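Local structure of endoribonuclease ToxN (Pectobacterium atrosepticum, 2XDB) at residues K9-L14 and P22-P27; H45-P50 and C148-L153; L100-M105 and M113-L118. The protein cuts RNA within AAA(U/G) sequences as the toxin of a type III toxin-antitoxin system, and is held in a triangular heterohexamer with its antitoxin RNA ToxI. All blocks are in the same frame, centred on the assembly; numbering follows the deposited sequence.

Interaction 1. Residues K9-L14 and P22-P27; sequences KYIEYL and PNSEDP. With nucleotides of chain B.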
loop_
_atom_site.group_PDB
_atom_site.type_symbol
_atom_site.label_atom_id
_atom_site.label_comp_id
_atom_site.label_asym_id
_atom_site.label_seq_id
_atom_site.Cartn_x
_atom_site.Cartn_y
_atom_site.Cartn_z
ATOM N N LYS A 9 -11.182 -4.961 -11.366
ATOM C CA LYS A 9 -12.359 -5.745 -11.027
ATOM C C LYS A 9 -12.350 -6.057 -9.533
ATOM O O LYS A 9 -13.352 -5.862 -8.847
ATOM C CB LYS A 9 -12.415 -7.023 -11.872
ATOM C CG LYS A 9 -11.897 -6.828 -13.298
ATOM C CD LYS A 9 -10.360 -6.672 -13.312
ATOM C CE LYS A 9 -9.842 -5.890 -14.526
ATOM N NZ LYS A 9 -8.349 -5.850 -14.562
ATOM N N TYR A 10 -11.200 -6.507 -9.036
ATOM C CA TYR A 10 -11.017 -6.789 -7.620
ATOM C C TYR A 10 -11.174 -5.538 -6.752
ATOM O O TYR A 10 -11.877 -5.559 -5.744
ATOM C CB TYR A 10 -9.650 -7.431 -7.370
ATOM C CG TYR A 10 -9.479 -7.938 -5.961
ATOM C CD1 TYR A 10 -10.182 -9.043 -5.514
ATOM C CD2 TYR A 10 -8.619 -7.310 -5.075
ATOM C CE1 TYR A 10 -10.030 -9.508 -4.226
ATOM C CE2 TYR A 10 -8.455 -7.775 -3.786
ATOM C CZ TYR A 10 -9.166 -8.864 -3.365
ATOM O OH TYR A 10 -9.014 -9.328 -2.081
ATOM N N ILE A 11 -10.520 -4.446 -7.132
ATOM C CA ILE A 11 -10.680 -3.202 -6.393
ATOM C C ILE A 11 -12.154 -2.780 -6.360
ATOM O O ILE A 11 -12.681 -2.387 -5.312
ATOM C CB ILE A 11 -9.869 -2.069 -7.009
ATOM C CG1 ILE A 11 -8.374 -2.314 -6.834
ATOM C CG2 ILE A 11 -10.246 -0.753 -6.361
ATOM C CD1 ILE A 11 -7.885 -2.151 -5.422
ATOM N N GLU A 12 -12.823 -2.859 -7.505
ATOM C CA GLU A 12 -14.221 -2.464 -7.560
ATOM C C GLU A 12 -15.042 -3.350 -6.630
ATOM O O GLU A 12 -15.953 -2.887 -5.947
ATOM C CB GLU A 12 -14.767 -2.513 -8.992
ATOM C CG GLU A 12 -14.036 -1.605 -9.991
ATOM C CD GLU A 12 -13.997 -0.135 -9.569
ATOM O OE1 GLU A 12 -12.974 0.536 -9.844
ATOM O OE2 GLU A 12 -14.983 0.351 -8.968
ATOM N N TYR A 13 -14.714 -4.631 -6.586
ATOM C CA TYR A 13 -15.474 -5.536 -5.738
ATOM C C TYR A 13 -15.306 -5.141 -4.268
ATOM O O TYR A 13 -16.288 -4.859 -3.586
ATOM C CB TYR A 13 -15.094 -6.989 -6.023
ATOM C CG TYR A 13 -15.599 -7.980 -5.013
ATOM C CD1 TYR A 13 -16.950 -8.268 -4.913
ATOM C CD2 TYR A 13 -14.717 -8.645 -4.163
ATOM C CE1 TYR A 13 -17.416 -9.184 -3.992
ATOM C CE2 TYR A 13 -15.170 -9.557 -3.242
ATOM C CZ TYR A 13 -16.524 -9.821 -3.164
ATOM O OH TYR A 13 -16.985 -10.731 -2.248
ATOM N N LEU A 14 -14.070 -5.067 -3.788
ATOM C CA LEU A 14 -13.854 -4.615 -2.413
ATOM C C LEU A 14 -14.494 -3.228 -2.169
ATOM O O LEU A 14 -15.050 -2.971 -1.096
ATOM C CB LEU A 14 -12.362 -4.602 -2.049
ATOM C CG LEU A 14 -11.540 -5.886 -2.192
ATOM C CD1 LEU A 14 -10.067 -5.630 -1.838
ATOM C CD2 LEU A 14 -12.106 -7.018 -1.333
ATOM N N PRO A 22 -8.538 1.844 -1.826
ATOM C CA PRO A 22 -7.926 2.837 -2.721
ATOM C C PRO A 22 -8.392 2.786 -4.176
ATOM O O PRO A 22 -8.567 1.691 -4.713
ATOM C CB PRO A 22 -6.436 2.513 -2.647
ATOM C CG PRO A 22 -6.347 1.167 -2.029
ATOM C CD PRO A 22 -7.539 0.992 -1.168
ATOM N N ASN A 23 -8.576 3.959 -4.790
ATOM C CA ASN A 23 -8.802 4.068 -6.230
ATOM C C ASN A 23 -7.682 3.425 -7.022
ATOM O O ASN A 23 -6.519 3.664 -6.750
ATOM C CB ASN A 23 -8.907 5.529 -6.658
ATOM C CG ASN A 23 -10.107 6.211 -6.079
ATOM O OD1 ASN A 23 -10.984 5.557 -5.514
ATOM N ND2 ASN A 23 -10.156 7.534 -6.198
ATOM N N SER A 24 -8.032 2.628 -8.023
ATOM C CA SER A 24 -7.029 1.891 -8.773
ATOM C C SER A 24 -6.765 2.555 -10.112
ATOM O O SER A 24 -5.638 2.551 -10.608
ATOM C CB SER A 24 -7.471 0.439 -8.973
ATOM O OG SER A 24 -6.451 -0.334 -9.585
ATOM N N GLU A 25 -7.799 3.137 -10.703
ATOM C CA GLU A 25 -7.630 3.710 -12.030
ATOM C C GLU A 25 -8.137 5.133 -12.193
ATOM O O GLU A 25 -9.135 5.529 -11.601
ATOM C CB GLU A 25 -8.203 2.781 -13.100
ATOM C CG GLU A 25 -7.133 1.866 -13.683
ATOM C CD GLU A 25 -7.687 0.567 -14.212
ATOM O OE1 GLU A 25 -8.930 0.450 -14.305
ATOM O OE2 GLU A 25 -6.877 -0.337 -14.530
ATOM N N ASP A 26 -7.423 5.899 -13.004
ATOM C CA ASP A 26 -7.734 7.299 -13.189
ATOM C C ASP A 26 -7.077 7.796 -14.478
ATOM O O ASP A 26 -5.969 7.372 -14.820
ATOM C CB ASP A 26 -7.243 8.084 -11.976
ATOM C CG ASP A 26 -7.818 9.477 -11.905
ATOM O OD1 ASP A 26 -8.364 9.833 -10.838
ATOM O OD2 ASP A 26 -7.715 10.219 -12.906
ATOM N N PRO A 27 -7.781 8.664 -15.222
ATOM C CA PRO A 27 -7.223 9.251 -16.447
ATOM C C PRO A 27 -6.057 10.159 -16.100
ATOM O O PRO A 27 -5.127 10.303 -16.890
ATOM C CB PRO A 27 -8.380 10.083 -17.001
ATOM C CG PRO A 27 -9.600 9.535 -16.354
ATOM C CD PRO A 27 -9.179 9.067 -15.005
ATOM O "O5'" A B 1 -4.542 9.211 -3.459
ATOM C "C5'" A B 1 -4.758 10.398 -4.208
ATOM C "C4'" A B 1 -6.087 11.029 -3.872
ATOM O "O4'" A B 1 -7.160 10.308 -4.533
ATOM C "C3'" A B 1 -6.468 11.022 -2.401
ATOM O "O3'" A B 1 -5.862 12.088 -1.695
ATOM C "C2'" A B 1 -7.988 11.107 -2.450
ATOM O "O2'" A B 1 -8.410 12.442 -2.669
ATOM C "C1'" A B 1 -8.311 10.321 -3.719
ATOM N N9 A B 1 -8.752 8.936 -3.454
ATOM C C8 A B 1 -8.180 7.758 -3.859
ATOM N N7 A B 1 -8.839 6.694 -3.467
ATOM C C5 A B 1 -9.924 7.198 -2.759
ATOM C C6 A B 1 -11.009 6.593 -2.083
ATOM N N6 A B 1 -11.215 5.281 -1.985
ATOM N N1 A B 1 -11.907 7.399 -1.485
ATOM C C2 A B 1 -11.725 8.720 -1.563
ATOM N N3 A B 1 -10.758 9.406 -2.161
ATOM C C4 A B 1 -9.879 8.578 -2.750
ATOM P P U B 2 -5.296 11.902 -0.215
ATOM O OP1 U B 2 -4.902 13.199 0.365
ATOM O OP2 U B 2 -4.297 10.812 -0.321
ATOM O "O5'" U B 2 -6.580 11.395 0.557
ATOM C "C5'" U B 2 -7.688 12.240 0.816
ATOM C "C4'" U B 2 -8.785 11.467 1.499
ATOM O "O4'" U B 2 -9.342 10.474 0.598
ATOM C "C3'" U B 2 -8.346 10.665 2.710
ATOM O "O3'" U B 2 -8.264 11.466 3.868
ATOM C "C2'" U B 2 -9.418 9.599 2.801
ATOM O "O2'" U B 2 -10.587 10.166 3.360
ATOM C "C1'" U B 2 -9.695 9.315 1.326
ATOM N N1 U B 2 -8.945 8.172 0.757
ATOM C C2 U B 2 -9.447 6.904 0.930
ATOM O O2 U B 2 -10.463 6.693 1.553
ATOM N N3 U B 2 -8.714 5.895 0.366
ATOM C C4 U B 2 -7.550 6.021 -0.360
ATOM O O4 U B 2 -6.997 5.022 -0.823
ATOM C C5 U B 2 -7.098 7.366 -0.504
ATOM C C6 U B 2 -7.794 8.366 0.041
#
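Ile11 meets Ser24 and Pro22 with both of its branches, and nearly all the touching between K9-L14 and P22-P27 falls on this one side chain. With CG1 set anti to its carbonyl carbon (chi1 -68°), the two branches share the loop between them. CG1 lies 3.6 Å from Ser24 CB, and the gamma methyl CG2 sits 3.4 Å from Pro22 O. The tip methyl CD1 also faces that carbonyl, 4.0 Å from Pro22 O. No hydrogen bond links the segments, so the buried side of the contact is held by packing, and Ile90 of strand 80-91 touches both Ile11 and Pro22 there.

The loop 22-27 after helix 8-17 folds back along that helix; ToxN belongs to a family placed in the SH3 clan. The far side of the loop receives the RNA of chain B. Asn23 N donates to N7 of nucleotide A1 of chain B over 3.0 Å with an N-H...N angle of 166°, a nearly straight bond to the Hoogsteen edge of the adenine. The Asn23 side-chain amide is modelled implausibly close to the same base, so its exact placing is doubtful; its OD1 hydrogen-bonds Lys15 NZ from the helix. Pro22 borders the next nucleotide, its CA and CB near O4 of U2 of chain B.

Packing gives way to looser, charged surroundings toward the start of the helix. Lys9 NZ and Glu25 OE2 are 5.7 Å apart, too distant for a salt bridge, although their opposite charges probably favour each other at this range. Glu12 OE1 stands 6.0 Å from Glu25 OE1, a spacing at which like charges would probably disfavour a closer approach. Glu25 OE1 has a weak hydrogen bond to Ser8 OG, and these three charged side chains lie at the exposed surface.

Interaction 2. Residues H45-P50 and C148-L153; sequences HKYLAP and CNFSLL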
loop_
_atom_site.group_PDB
_atom_site.type_symbol
_atom_site.label_atom_id
_atom_site.label_comp_id
_atom_site.label_asym_id
_atom_site.label_seq_id
_atom_site.Cartn_x
_atom_site.Cartn_y
_atom_site.Cartn_z
ATOM N N HIS A 45 -4.098 -14.094 5.737
ATOM C CA HIS A 45 -4.306 -12.999 4.791
ATOM C C HIS A 45 -3.001 -12.344 4.367
ATOM O O HIS A 45 -2.059 -12.255 5.153
ATOM C CB HIS A 45 -5.240 -11.943 5.370
ATOM C CG HIS A 45 -6.449 -12.517 6.031
ATOM N ND1 HIS A 45 -7.353 -13.310 5.363
ATOM C CD2 HIS A 45 -6.899 -12.416 7.303
ATOM C CE1 HIS A 45 -8.312 -13.671 6.197
ATOM N NE2 HIS A 45 -8.061 -13.139 7.380
ATOM N N LYS A 46 -2.962 -11.878 3.122
ATOM C CA LYS A 46 -1.832 -11.105 2.617
ATOM C C LYS A 46 -2.273 -9.693 2.279
ATOM O O LYS A 46 -3.153 -9.495 1.434
ATOM C CB LYS A 46 -1.232 -11.781 1.385
ATOM C CG LYS A 46 -0.749 -13.172 1.708
ATOM C CD LYS A 46 -0.161 -13.909 0.537
ATOM C CE LYS A 46 0.390 -15.228 1.053
ATOM N NZ LYS A 46 0.952 -16.092 -0.007
ATOM N N TYR A 47 -1.666 -8.717 2.947
ATOM C CA TYR A 47 -2.001 -7.323 2.719
ATOM C C TYR A 47 -1.011 -6.617 1.810
ATOM O O TYR A 47 0.199 -6.801 1.932
ATOM C CB TYR A 47 -2.070 -6.585 4.055
ATOM C CG TYR A 47 -3.406 -6.724 4.740
ATOM C CD1 TYR A 47 -4.409 -5.784 4.540
ATOM C CD2 TYR A 47 -3.673 -7.802 5.566
ATOM C CE1 TYR A 47 -5.635 -5.911 5.145
ATOM C CE2 TYR A 47 -4.893 -7.932 6.180
ATOM C CZ TYR A 47 -5.872 -6.989 5.960
ATOM O OH TYR A 47 -7.094 -7.124 6.572
ATOM N N LEU A 48 -1.528 -5.794 0.906
ATOM C CA LEU A 48 -0.697 -4.853 0.164
ATOM C C LEU A 48 -1.144 -3.450 0.528
ATOM O O LEU A 48 -2.319 -3.226 0.814
ATOM C CB LEU A 48 -0.850 -5.046 -1.347
ATOM C CG LEU A 48 -0.453 -6.392 -1.941
ATOM C CD1 LEU A 48 -0.548 -6.337 -3.468
ATOM C CD2 LEU A 48 0.956 -6.762 -1.497
ATOM N N ALA A 49 -0.213 -2.498 0.492
ATOM C CA ALA A 49 -0.535 -1.112 0.824
ATOM C C ALA A 49 -0.279 -0.192 -0.363
ATOM O O ALA A 49 0.688 -0.379 -1.096
ATOM C CB ALA A 49 0.285 -0.658 2.001
ATOM N N PRO A 50 -1.136 0.820 -0.548
ATOM C CA PRO A 50 -0.960 1.690 -1.707
ATOM C C PRO A 50 0.139 2.705 -1.463
ATOM O O PRO A 50 0.273 3.198 -0.341
ATOM C CB PRO A 50 -2.312 2.400 -1.808
ATOM C CG PRO A 50 -2.781 2.471 -0.390
ATOM C CD PRO A 50 -2.297 1.209 0.270
ATOM N N CYS A 148 -9.483 1.429 6.337
ATOM C CA CYS A 148 -10.295 0.380 5.736
ATOM C C CYS A 148 -10.775 -0.517 6.852
ATOM O O CYS A 148 -10.038 -0.788 7.804
ATOM C CB CYS A 148 -9.502 -0.463 4.730
ATOM S SG CYS A 148 -9.119 0.338 3.158
ATOM N N ASN A 149 -12.009 -0.983 6.726
ATOM C CA ASN A 149 -12.572 -1.912 7.680
ATOM C C ASN A 149 -11.964 -3.297 7.459
ATOM O O ASN A 149 -12.516 -4.129 6.732
ATOM C CB ASN A 149 -14.089 -1.943 7.530
ATOM C CG ASN A 149 -14.761 -2.804 8.566
ATOM O OD1 ASN A 149 -14.121 -3.617 9.255
ATOM N ND2 ASN A 149 -16.069 -2.644 8.683
ATOM N N PHE A 150 -10.820 -3.544 8.087
ATOM C CA PHE A 150 -10.084 -4.783 7.841
ATOM C C PHE A 150 -10.883 -6.065 8.100
ATOM O O PHE A 150 -10.755 -7.026 7.351
ATOM C CB PHE A 150 -8.784 -4.809 8.628
ATOM C CG PHE A 150 -7.893 -3.634 8.372
ATOM C CD1 PHE A 150 -7.469 -3.339 7.086
ATOM C CD2 PHE A 150 -7.451 -2.840 9.428
ATOM C CE1 PHE A 150 -6.633 -2.248 6.844
ATOM C CE2 PHE A 150 -6.619 -1.752 9.197
ATOM C CZ PHE A 150 -6.207 -1.457 7.898
ATOM N N SER A 151 -11.697 -6.094 9.151
ATOM C CA SER A 151 -12.497 -7.292 9.440
ATOM C C SER A 151 -13.523 -7.574 8.339
ATOM O O SER A 151 -13.723 -8.730 7.941
ATOM C CB SER A 151 -13.230 -7.168 10.774
ATOM O OG SER A 151 -12.355 -6.828 11.835
ATOM N N LEU A 152 -14.179 -6.518 7.859
ATOM C CA LEU A 152 -15.206 -6.659 6.839
ATOM C C LEU A 152 -14.564 -7.142 5.535
ATOM O O LEU A 152 -15.030 -8.115 4.935
ATOM C CB LEU A 152 -15.929 -5.323 6.617
ATOM C CG LEU A 152 -17.433 -5.343 6.298
ATOM C CD1 LEU A 152 -17.848 -4.213 5.351
ATOM C CD2 LEU A 152 -17.828 -6.666 5.718
ATOM N N LEU A 153 -13.495 -6.463 5.106
ATOM C CA LEU A 153 -12.765 -6.869 3.917
ATOM C C LEU A 153 -12.303 -8.310 4.083
ATOM O O LEU A 153 -12.442 -9.130 3.173
ATOM C CB LEU A 153 -11.555 -5.969 3.664
ATOM C CG LEU A 153 -11.834 -4.531 3.245
ATOM C CD1 LEU A 153 -10.554 -3.809 2.796
ATOM C CD2 LEU A 153 -12.849 -4.511 2.133
#
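Tyr47 reaches from its strand to Phe150 at the start of helix 150-156, and its ring and hydroxyl carry the contact. From CB the side chain leaves toward the helix, with CG anti to the carbonyl carbon (chi1 -84°). Along one side of the ring, CE1 comes 3.7 Å from Phe150 CD1; further out, CZ lies 4.1 Å from the same CD1. The hydroxyl at the tip passes the base of the partner side chain, OH standing 3.5 Å from Phe150 CB, and hydrogen-bonds Glu154 OE1 one helical turn on. The polar end is thus satisfied while the carbons pack.

Strand 45-52 is an inner strand of the antiparallel sheet, between strands 35-42 and 80-91, and through Tyr47 the short C-terminal helix rests on that sheet. Met89 of strand 80-91 touches both aromatic residues, and Val139 of helix 125-140 adds to the packing round Phe150.

The planes of the Tyr47 and Phe150 rings are nearly perpendicular, at 87°, with centroids 5.7 Å apart. One face of the Phe150 ring receives Cys148 O over its centre. Asn149, the residue right before the helix, is its N-cap: OD1 accepts from Leu152 N over 3.2 Å, the donor sitting above the plane of the Asn149 side-chain carbonyl, and Asn149 N hydrogen-bonds Asp18 OD1.

Interaction 3. Residues L100-M105 and M113-L118; sequences LDLGNM and MLYKQL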
loop_
_atom_site.group_PDB
_atom_site.type_symbol
_atom_site.label_atom_id
_atom_site.label_comp_id
_atom_site.label_asym_id
_atom_site.label_seq_id
_atom_site.Cartn_x
_atom_site.Cartn_y
_atom_site.Cartn_z
ATOM N N LEU A 100 5.095 -5.691 -10.624
ATOM C CA LEU A 100 5.666 -4.918 -11.722
ATOM C C LEU A 100 6.831 -5.740 -12.273
ATOM O O LEU A 100 7.577 -6.355 -11.512
ATOM C CB LEU A 100 6.173 -3.544 -11.257
ATOM C CG LEU A 100 5.236 -2.556 -10.550
ATOM C CD1 LEU A 100 5.779 -1.149 -10.642
ATOM C CD2 LEU A 100 3.863 -2.590 -11.151
ATOM N N ASP A 101 6.980 -5.774 -13.590
ATOM C CA ASP A 101 8.113 -6.458 -14.195
ATOM C C ASP A 101 9.225 -5.455 -14.471
ATOM O O ASP A 101 9.391 -5.006 -15.615
ATOM C CB ASP A 101 7.693 -7.135 -15.498
ATOM C CG ASP A 101 8.785 -8.019 -16.082
ATOM O OD1 ASP A 101 8.495 -8.721 -17.071
ATOM O OD2 ASP A 101 9.923 -8.026 -15.552
ATOM N N LEU A 102 9.980 -5.098 -13.432
ATOM C CA LEU A 102 10.965 -4.022 -13.550
ATOM C C LEU A 102 12.047 -4.370 -14.563
ATOM O O LEU A 102 12.582 -3.494 -15.243
ATOM C CB LEU A 102 11.594 -3.683 -12.199
ATOM C CG LEU A 102 10.697 -3.171 -11.073
ATOM C CD1 LEU A 102 11.514 -2.978 -9.813
ATOM C CD2 LEU A 102 10.036 -1.870 -11.453
ATOM N N GLY A 103 12.364 -5.654 -14.664
ATOM C CA GLY A 103 13.358 -6.105 -15.621
ATOM C C GLY A 103 13.028 -5.781 -17.076
ATOM O O GLY A 103 13.924 -5.513 -17.871
ATOM N N ASN A 104 11.748 -5.818 -17.434
ATOM C CA ASN A 104 11.338 -5.508 -18.799
ATOM C C ASN A 104 10.888 -4.064 -18.956
ATOM O O ASN A 104 10.586 -3.635 -20.057
ATOM C CB ASN A 104 10.239 -6.464 -19.293
ATOM C CG ASN A 104 10.771 -7.865 -19.613
ATOM O OD1 ASN A 104 11.722 -8.025 -20.380
ATOM N ND2 ASN A 104 10.150 -8.884 -19.027
ATOM N N MET A 105 10.836 -3.316 -17.860
ATOM C CA MET A 105 10.395 -1.929 -17.929
ATOM C C MET A 105 11.488 -1.056 -18.520
ATOM O O MET A 105 12.638 -1.126 -18.098
ATOM C CB MET A 105 10.015 -1.400 -16.549
ATOM C CG MET A 105 8.574 -1.649 -16.146
ATOM S SD MET A 105 8.151 -0.721 -14.648
ATOM C CE MET A 105 9.149 0.745 -14.912
ATOM N N MET A 113 12.887 6.230 -9.794
ATOM C CA MET A 113 12.218 6.578 -8.549
ATOM C C MET A 113 11.850 5.303 -7.809
ATOM O O MET A 113 12.107 5.176 -6.611
ATOM C CB MET A 113 10.953 7.413 -8.822
ATOM C CG MET A 113 10.490 8.227 -7.634
ATOM S SD MET A 113 8.802 8.817 -7.771
ATOM C CE MET A 113 7.936 7.259 -7.927
ATOM N N LEU A 114 11.246 4.358 -8.526
ATOM C CA LEU A 114 10.922 3.063 -7.940
ATOM C C LEU A 114 12.137 2.476 -7.211
ATOM O O LEU A 114 12.020 1.910 -6.123
ATOM C CB LEU A 114 10.416 2.101 -9.012
ATOM C CG LEU A 114 9.049 2.457 -9.591
ATOM C CD1 LEU A 114 8.629 1.461 -10.651
ATOM C CD2 LEU A 114 8.027 2.499 -8.469
ATOM N N TYR A 115 13.311 2.641 -7.798
ATOM C CA TYR A 115 14.498 2.049 -7.216
ATOM C C TYR A 115 15.041 2.830 -6.050
ATOM O O TYR A 115 15.727 2.275 -5.196
ATOM C CB TYR A 115 15.577 1.846 -8.262
ATOM C CG TYR A 115 15.400 0.561 -9.007
ATOM C CD1 TYR A 115 15.188 -0.633 -8.325
ATOM C CD2 TYR A 115 15.433 0.532 -10.386
ATOM C CE1 TYR A 115 15.022 -1.815 -9.010
ATOM C CE2 TYR A 115 15.278 -0.644 -11.077
ATOM C CZ TYR A 115 15.067 -1.809 -10.390
ATOM O OH TYR A 115 14.905 -2.965 -11.098
ATOM N N LYS A 116 14.753 4.121 -6.001
ATOM C CA LYS A 116 15.135 4.874 -4.818
ATOM C C LYS A 116 14.166 4.503 -3.703
ATOM O O LYS A 116 14.540 4.397 -2.541
ATOM C CB LYS A 116 15.124 6.371 -5.100
ATOM C CG LYS A 116 16.292 6.837 -5.966
ATOM C CD LYS A 116 17.587 6.821 -5.174
ATOM C CE LYS A 116 18.752 7.332 -5.990
ATOM N NZ LYS A 116 20.040 7.124 -5.263
ATOM N N GLN A 117 12.916 4.268 -4.075
ATOM C CA GLN A 117 11.922 3.854 -3.111
ATOM C C GLN A 117 12.223 2.462 -2.548
ATOM O O GLN A 117 12.163 2.247 -1.324
ATOM C CB GLN A 117 10.533 3.909 -3.738
ATOM C CG GLN A 117 9.971 5.308 -3.846
ATOM C CD GLN A 117 8.639 5.334 -4.578
ATOM O OE1 GLN A 117 8.443 4.599 -5.546
ATOM N NE2 GLN A 117 7.718 6.186 -4.123
ATOM N N LEU A 118 12.541 1.522 -3.441
ATOM C CA LEU A 118 12.747 0.122 -3.054
ATOM C C LEU A 118 13.854 0.047 -2.015
ATOM O O LEU A 118 13.736 -0.641 -1.001
ATOM C CB LEU A 118 13.141 -0.717 -4.266
ATOM C CG LEU A 118 12.649 -2.152 -4.402
ATOM C CD1 LEU A 118 13.714 -2.986 -5.078
ATOM C CD2 LEU A 118 12.283 -2.754 -3.072
#
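Leu102 packs against both Leu114 and Tyr115, dividing its methyls between them. CD2 rests 3.7 Å from Leu114 CD1, whereas CD1 turns to the tyrosine, 3.8 Å from Tyr115 CE1. The two side chains of this second pair approach from opposite directions, and Tyr115 OH lies 3.6 Å from both CB and CD1 of Leu102.

Leu114 CD1 is the common meeting point of the apolar cluster. Leu100 comes at about a right angle to it, its CD1 3.9 Å from Leu114 CD1, and Met105 makes a looser approach with CE 4.4 Å from that same methyl. Leu114 has CG anti to its carbonyl carbon (chi1 -69°), which points the branched end at the loop. Phe3 of strand 3-6 touches both Leu100 and Leu114. Tyr115 is exposed, whereas Leu114 is buried; the tyrosine side chain is about 8 Å from a bound cobalt ion.

Bonds within the loop help to shape it, and Lys111 adds two from the helix. Asn104 ND2 donates to Asp101 OD1, meeting the oxygen from above the carboxylate plane, and backbone bonds from Asn104 N to Asp101 O and from Met105 N to Leu102 O close two overlapping turns. Lys111 NZ hydrogen-bonds both Leu102 O and Met105 O. Here the helix that follows returns against the loop leaving edge strand 97-99, a strand-loop-helix connection packed mainly through leucines, with Tyr115 and Met105, at the margin of the antiparallel sheet.

How the interactions relate
Along the chain, interaction 1 is complete before strand 45-52 opens interaction 2, whose second half, 148-153, comes only after both segments of interaction 3. Interactions 1 and 2 are neighbours, their centres 14 Å apart, and touch where Pro22 CG lies 4.1 Å from Pro50 CG; both also pack on strand 80-91. Interaction 3 stands apart, about 22 Å and 24 Å from them between centres, on the opposite side of the chain's centre from interaction 2. The RNA-contacting loop and the C-terminal helix pack on one part of the antiparallel sheet, helix 109-123 on strand 3-6 near its edge, all in one small chain.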